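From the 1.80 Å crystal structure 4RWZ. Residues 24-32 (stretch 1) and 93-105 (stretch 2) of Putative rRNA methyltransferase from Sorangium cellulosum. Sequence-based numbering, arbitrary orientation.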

ATOM      1  N   HIS A  24      -2.261  -7.074 -18.110  1.00 40.03           N
ATOM      2  CA  HIS A  24      -1.123  -6.915 -17.214  1.00 34.44           C
ATOM      3  C   HIS A  24      -0.857  -8.177 -16.402  1.00 37.04           C
ATOM      4  O   HIS A  24      -1.771  -8.774 -15.838  1.00 43.36           O
ATOM      5  CB  HIS A  24      -1.364  -5.733 -16.275  1.00 32.72           C
ATOM      6  CG  HIS A  24      -1.586  -4.447 -16.989  1.00 33.44           C
ATOM      7  ND1 HIS A  24      -2.835  -4.004 -17.365  1.00 33.32           N
ATOM      8  CD2 HIS A  24      -0.711  -3.495 -17.395  1.00 34.41           C
ATOM      9  CE1 HIS A  24      -2.719  -2.850 -17.996  1.00 39.29           C
ATOM     10  NE2 HIS A  24      -1.441  -2.508 -18.013  1.00 33.85           N
ATOM     11  N   ALA A  25       0.411  -8.550 -16.318  1.00 34.47           N
ATOM     12  CA  ALA A  25       0.808  -9.768 -15.639  1.00 40.54           C
ATOM     13  C   ALA A  25       0.827  -9.632 -14.111  1.00 39.60           C
ATOM     14  O   ALA A  25       0.655 -10.617 -13.397  1.00 38.22           O
ATOM     15  CB  ALA A  25       2.171 -10.205 -16.136  1.00 37.50           C
ATOM     16  N   ARG A  26       1.074  -8.422 -13.611  1.00 32.42           N
ATOM     17  CA  ARG A  26       1.216  -8.200 -12.167  1.00 28.78           C
ATOM     18  C   ARG A  26       0.479  -6.956 -11.737  1.00 30.45           C
ATOM     19  O   ARG A  26       0.184  -6.081 -12.565  1.00 25.04           O
ATOM     20  CB  ARG A  26       2.698  -8.073 -11.791  1.00 29.10           C
ATOM     21  CG  ARG A  26       3.487  -9.409 -11.925  1.00 39.18           C
ATOM     22  CD  ARG A  26       4.980  -9.222 -11.724  1.00 39.28           C
ATOM     23  NE  ARG A  26       5.361  -8.869 -10.358  1.00 44.37           N
ATOM     24  CZ  ARG A  26       5.470  -9.738  -9.352  1.00 49.75           C
ATOM     25  NH1 ARG A  26       5.217 -11.028  -9.557  1.00 54.42           N
ATOM     26  NH2 ARG A  26       5.834  -9.321  -8.142  1.00 47.51           N
ATOM     27  N   VAL A  27       0.201  -6.884 -10.438  1.00 22.72           N
ATOM     28  CA  VAL A  27      -0.424  -5.720  -9.831  1.00 21.16           C
ATOM     29  C   VAL A  27       0.361  -5.289  -8.614  1.00 23.64           C
ATOM     30  O   VAL A  27       0.759  -6.114  -7.774  1.00 22.90           O
ATOM     31  CB  VAL A  27      -1.870  -6.040  -9.371  1.00 24.49           C
ATOM     32  CG1 VAL A  27      -2.516  -4.812  -8.679  1.00 24.82           C
ATOM     33  CG2 VAL A  27      -2.709  -6.530 -10.555  1.00 28.07           C
ATOM     34  N   LEU A  28       0.618  -3.987  -8.531  1.00 16.37           N
ATOM     35  CA  LEU A  28       1.262  -3.386  -7.378  1.00 16.97           C
ATOM     36  C   LEU A  28       0.269  -2.415  -6.770  1.00 21.52           C
ATOM     37  O   LEU A  28      -0.413  -1.694  -7.507  1.00 21.92           O
ATOM     38  CB  LEU A  28       2.515  -2.619  -7.852  1.00 18.89           C
ATOM     39  CG  LEU A  28       3.112  -1.557  -6.961  1.00 24.71           C
ATOM     40  CD1 LEU A  28       3.757  -2.155  -5.703  1.00 23.84           C
ATOM     41  CD2 LEU A  28       4.197  -0.762  -7.774  1.00 31.13           C
ATOM     42  N   ILE A  29       0.115  -2.458  -5.441  1.00 15.01           N
ATOM     43  CA  ILE A  29      -0.708  -1.444  -4.767  1.00 15.05           C
ATOM     44  C   ILE A  29       0.151  -0.765  -3.747  1.00 19.19           C
ATOM     45  O   ILE A  29       0.797  -1.417  -2.914  1.00 19.61           O
ATOM     46  CB  ILE A  29      -1.952  -2.064  -4.115  1.00 16.43           C
ATOM     47  CG1 ILE A  29      -2.776  -2.777  -5.226  1.00 17.31           C
ATOM     48  CG2 ILE A  29      -2.752  -0.955  -3.324  1.00 18.65           C
ATOM     49  CD1 ILE A  29      -4.068  -3.508  -4.656  1.00 18.66           C
ATOM     50  N   ASP A  30       0.166   0.566  -3.779  1.00 15.39           N
ATOM     51  CA  ASP A  30       0.985   1.336  -2.844  1.00 15.06           C
ATOM     52  C   ASP A  30       0.038   2.075  -1.910  1.00 20.08           C
ATOM     53  O   ASP A  30      -0.659   2.954  -2.358  1.00 18.18           O
ATOM     54  CB  ASP A  30       1.828   2.359  -3.648  1.00 16.42           C
ATOM     55  CG  ASP A  30       2.764   3.211  -2.751  1.00 19.11           C
ATOM     56  OD1 ASP A  30       3.378   2.631  -1.809  1.00 20.78           O
ATOM     57  OD2 ASP A  30       2.962   4.472  -3.003  1.00 19.46           O
ATOM     58  N   VAL A  31       0.014   1.726  -0.620  1.00 13.71           N
ATOM     59  CA  VAL A  31      -0.978   2.319   0.305  1.00 14.03           C
ATOM     60  C   VAL A  31      -0.355   3.505   0.999  1.00 14.83           C
ATOM     61  O   VAL A  31       0.799   3.414   1.468  1.00 18.45           O
ATOM     62  CB  VAL A  31      -1.404   1.229   1.327  1.00 20.38           C
ATOM     63  CG1 VAL A  31      -2.251   1.816   2.435  1.00 19.65           C
ATOM     64  CG2 VAL A  31      -2.163   0.206   0.583  1.00 23.36           C
ATOM     65  N   GLY A  32      -1.071   4.637   0.999  1.00 17.34           N
ATOM     66  CA  GLY A  32      -0.566   5.883   1.553  1.00 17.17           C
ATOM     67  C   GLY A  32       0.426   6.489   0.589  1.00 18.83           C
ATOM     68  O   GLY A  32       1.534   6.901   0.959  1.00 17.93           O
TER
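Stretch 2 (93-105) ELAGLAHTLTLNF

I29 is at the apolar centre. Its CD1 lies 3.8 Å from CB of A98 and 4.2 Å from CB of L94, and its CB is 3.9 Å from CD1 of L101. That same CD1 of L101 reaches CG2 of V31 at 3.5 Å. On the other sheet face, CD1 of L28 packs 3.7 Å from CG2 of T102.

Stretch 2 begins with the end of a 3-10 segment, then makes a type II turn from L94 to L97, with G96 at positive phi. The chain turns a corner at H99 and continues as a strand to N104. This strand runs parallel to strand 26-31, the axes crossing at -24° and approaching to 4.7 Å. L28 pairs with T100, I29 with L101 and D30 with T102.

The backbone ladder alternates sides: T100 N to V27 O (3.2 Å), I29 N to T100 O (2.9 Å), T102 N to I29 O (2.8 Å), V31 N to T102 O (2.9 Å).

At the corner, V27 N donates to H99 ND1 (3.0 Å), so this ring nitrogen carries no proton. CG of R26 lies over the ring face.

At the far edge, T102 OG1 donates to D30 OD1 (2.7 Å). Water 1 links D30 OD1 (2.6 Å from its O) to N104 N (2.8 Å from its O).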

ATOM      1  N   GLU A  93     -13.213  -3.477  -4.294  1.00 25.94           N
ATOM      2  CA  GLU A  93     -12.768  -3.756  -5.656  1.00 28.13           C
ATOM      3  C   GLU A  93     -11.276  -4.144  -5.719  1.00 28.61           C
ATOM      4  O   GLU A  93     -10.827  -4.743  -6.696  1.00 30.85           O
ATOM      5  CB  GLU A  93     -12.983  -2.528  -6.548  1.00 30.04           C
ATOM      6  CG  GLU A  93     -14.458  -2.181  -6.788  1.00 36.57           C
ATOM      7  CD  GLU A  93     -15.037  -1.297  -5.723  1.00 37.58           C
ATOM      8  OE1 GLU A  93     -14.442  -1.168  -4.632  1.00 34.48           O
ATOM      9  OE2 GLU A  93     -16.117  -0.714  -5.963  1.00 43.97           O
ATOM     10  N   LEU A  94     -10.506  -3.765  -4.703  1.00 23.66           N
ATOM     11  CA  LEU A  94      -9.058  -4.084  -4.729  1.00 21.26           C
ATOM     12  C   LEU A  94      -8.773  -5.399  -4.032  1.00 27.23           C
ATOM     13  O   LEU A  94      -7.638  -5.883  -4.036  1.00 24.40           O
ATOM     14  CB  LEU A  94      -8.238  -2.984  -4.061  1.00 21.13           C
ATOM     15  CG  LEU A  94      -8.343  -1.603  -4.678  1.00 24.98           C
ATOM     16  CD1 LEU A  94      -7.490  -0.647  -3.850  1.00 24.29           C
ATOM     17  CD2 LEU A  94      -7.864  -1.653  -6.128  1.00 25.29           C
ATOM     18  N   ALA A  95      -9.788  -6.022  -3.467  1.00 23.80           N
ATOM     19  CA  ALA A  95      -9.534  -7.261  -2.717  1.00 23.17           C
ATOM     20  C   ALA A  95      -8.861  -8.349  -3.498  1.00 29.49           C
ATOM     21  O   ALA A  95      -9.262  -8.636  -4.621  1.00 30.29           O
ATOM     22  CB  ALA A  95     -10.858  -7.798  -2.086  1.00 27.18           C
ATOM     23  N   GLY A  96      -7.822  -8.952  -2.896  1.00 24.59           N
ATOM     24  CA  GLY A  96      -7.142 -10.084  -3.480  1.00 25.00           C
ATOM     25  C   GLY A  96      -6.366  -9.792  -4.751  1.00 30.32           C
ATOM     26  O   GLY A  96      -5.964 -10.727  -5.413  1.00 28.05           O
ATOM     27  N   LEU A  97      -6.109  -8.528  -5.088  1.00 29.38           N
ATOM     28  CA  LEU A  97      -5.439  -8.252  -6.358  1.00 26.27           C
ATOM     29  C   LEU A  97      -3.915  -8.178  -6.343  1.00 29.14           C
ATOM     30  O   LEU A  97      -3.288  -8.481  -7.371  1.00 28.02           O
ATOM     31  CB  LEU A  97      -5.921  -6.924  -6.970  1.00 29.99           C
ATOM     32  CG  LEU A  97      -7.359  -6.799  -7.449  1.00 32.12           C
ATOM     33  CD1 LEU A  97      -7.480  -5.399  -8.096  1.00 36.98           C
ATOM     34  CD2 LEU A  97      -7.734  -7.902  -8.422  1.00 34.22           C
ATOM     35  N   ALA A  98      -3.302  -7.725  -5.239  1.00 24.35           N
ATOM     36  CA  ALA A  98      -1.884  -7.287  -5.339  1.00 26.06           C
ATOM     37  C   ALA A  98      -0.916  -8.448  -5.331  1.00 24.09           C
ATOM     38  O   ALA A  98      -1.001  -9.307  -4.465  1.00 22.73           O
ATOM     39  CB  ALA A  98      -1.500  -6.282  -4.194  1.00 19.01           C
ATOM     40  N   HIS A  99       0.007  -8.470  -6.296  1.00 22.32           N
ATOM     41  CA  HIS A  99       1.198  -9.328  -6.183  1.00 24.24           C
ATOM     42  C   HIS A  99       2.178  -8.690  -5.219  1.00 22.54           C
ATOM     43  O   HIS A  99       2.912  -9.393  -4.533  1.00 22.62           O
ATOM     44  CB  HIS A  99       1.913  -9.467  -7.535  1.00 25.20           C
ATOM     45  CG  HIS A  99       1.133 -10.238  -8.535  1.00 28.39           C
ATOM     46  ND1 HIS A  99       0.124  -9.679  -9.289  1.00 27.71           N
ATOM     47  CD2 HIS A  99       1.209 -11.542  -8.904  1.00 30.31           C
ATOM     48  CE1 HIS A  99      -0.383 -10.604 -10.086  1.00 32.26           C
ATOM     49  NE2 HIS A  99       0.249 -11.741  -9.862  1.00 29.15           N
ATOM     50  N   THR A 100       2.166  -7.348  -5.161  1.00 21.70           N
ATOM     51  CA  THR A 100       3.035  -6.580  -4.255  1.00 18.87           C
ATOM     52  C   THR A 100       2.255  -5.437  -3.635  1.00 18.50           C
ATOM     53  O   THR A 100       1.621  -4.660  -4.377  1.00 18.98           O
ATOM     54  CB  THR A 100       4.232  -5.970  -5.034  1.00 25.74           C
ATOM     55  OG1 THR A 100       4.861  -7.008  -5.813  1.00 25.13           O
ATOM     56  CG2 THR A 100       5.237  -5.338  -4.060  1.00 24.63           C
ATOM     57  N   LEU A 101       2.307  -5.306  -2.302  1.00 18.30           N
ATOM     58  CA  LEU A 101       1.650  -4.186  -1.617  1.00 18.00           C
ATOM     59  C   LEU A 101       2.750  -3.439  -0.893  1.00 23.08           C
ATOM     60  O   LEU A 101       3.418  -4.016  -0.041  1.00 21.45           O
ATOM     61  CB  LEU A 101       0.676  -4.725  -0.577  1.00 18.35           C
ATOM     62  CG  LEU A 101      -0.005  -3.720   0.365  1.00 22.77           C
ATOM     63  CD1 LEU A 101      -0.867  -2.891  -0.440  1.00 28.70           C
ATOM     64  CD2 LEU A 101      -0.828  -4.596   1.386  1.00 32.21           C
ATOM     65  N   THR A 102       2.938  -2.163  -1.209  1.00 21.05           N
ATOM     66  CA  THR A 102       4.019  -1.393  -0.601  1.00 18.11           C
ATOM     67  C   THR A 102       3.498  -0.345   0.401  1.00 16.75           C
ATOM     68  O   THR A 102       2.416   0.249   0.217  1.00 18.42           O
ATOM     69  CB  THR A 102       4.900  -0.690  -1.668  1.00 18.45           C
ATOM     70  OG1 THR A 102       4.056   0.140  -2.500  1.00 18.03           O
ATOM     71  CG2 THR A 102       5.651  -1.757  -2.534  1.00 18.62           C
ATOM     72  N   LEU A 103       4.235  -0.185   1.510  1.00 16.89           N
ATOM     73  CA  LEU A 103       3.970   0.934   2.461  1.00 16.57           C
ATOM     74  C   LEU A 103       5.303   1.619   2.627  1.00 16.31           C
ATOM     75  O   LEU A 103       6.190   1.106   3.315  1.00 19.83           O
ATOM     76  CB  LEU A 103       3.500   0.421   3.816  1.00 22.54           C
ATOM     77  CG  LEU A 103       2.064  -0.133   3.709  1.00 31.61           C
ATOM     78  CD1 LEU A 103       2.212  -1.556   3.581  1.00 32.06           C
ATOM     79  CD2 LEU A 103       1.130   0.205   4.834  1.00 36.38           C
ATOM     80  N   ASN A 104       5.452   2.766   1.982  1.00 15.91           N
ATOM     81  CA  ASN A 104       6.724   3.508   1.978  1.00 19.97           C
ATOM     82  C   ASN A 104       6.642   4.653   2.954  1.00 19.33           C
ATOM     83  O   ASN A 104       5.931   5.613   2.694  1.00 22.02           O
ATOM     84  CB  ASN A 104       6.968   4.104   0.595  1.00 17.42           C
ATOM     85  CG  ASN A 104       7.271   3.045  -0.425  1.00 26.88           C
ATOM     86  OD1 ASN A 104       8.083   2.182  -0.158  1.00 25.54           O
ATOM     87  ND2 ASN A 104       6.605   3.081  -1.580  1.00 22.72           N
ATOM     88  N   PHE A 105       7.369   4.549   4.056  1.00 16.35           N
ATOM     89  CA  PHE A 105       7.372   5.605   5.080  1.00 18.52           C
ATOM     90  C   PHE A 105       5.992   5.982   5.599  1.00 18.60           C
ATOM     91  O   PHE A 105       5.602   7.157   5.559  1.00 17.98           O
ATOM     92  CB  PHE A 105       8.097   6.850   4.559  1.00 18.42           C
ATOM     93  CG  PHE A 105       9.514   6.546   4.133  1.00 24.55           C
ATOM     94  CD1 PHE A 105      10.457   6.207   5.085  1.00 29.64           C
ATOM     95  CD2 PHE A 105       9.891   6.577   2.810  1.00 33.02           C
ATOM     96  CE1 PHE A 105      11.776   5.889   4.716  1.00 34.16           C
ATOM     97  CE2 PHE A 105      11.214   6.262   2.452  1.00 36.25           C
ATOM     98  CZ  PHE A 105      12.133   5.926   3.426  1.00 33.48           C
TER
HETATM   99  O   HOH W   1       3.353   3.926   0.487  1.00 18.78           O
HETATM  100  O   HOH W   2       4.926   5.790  -1.906  1.00 19.82           O
HETATM  101  O   HOH W   3       4.147   6.755   0.728  1.00 15.68           O
HETATM  102  O   HOH W   4       3.355   6.844   3.278  1.00 29.32           O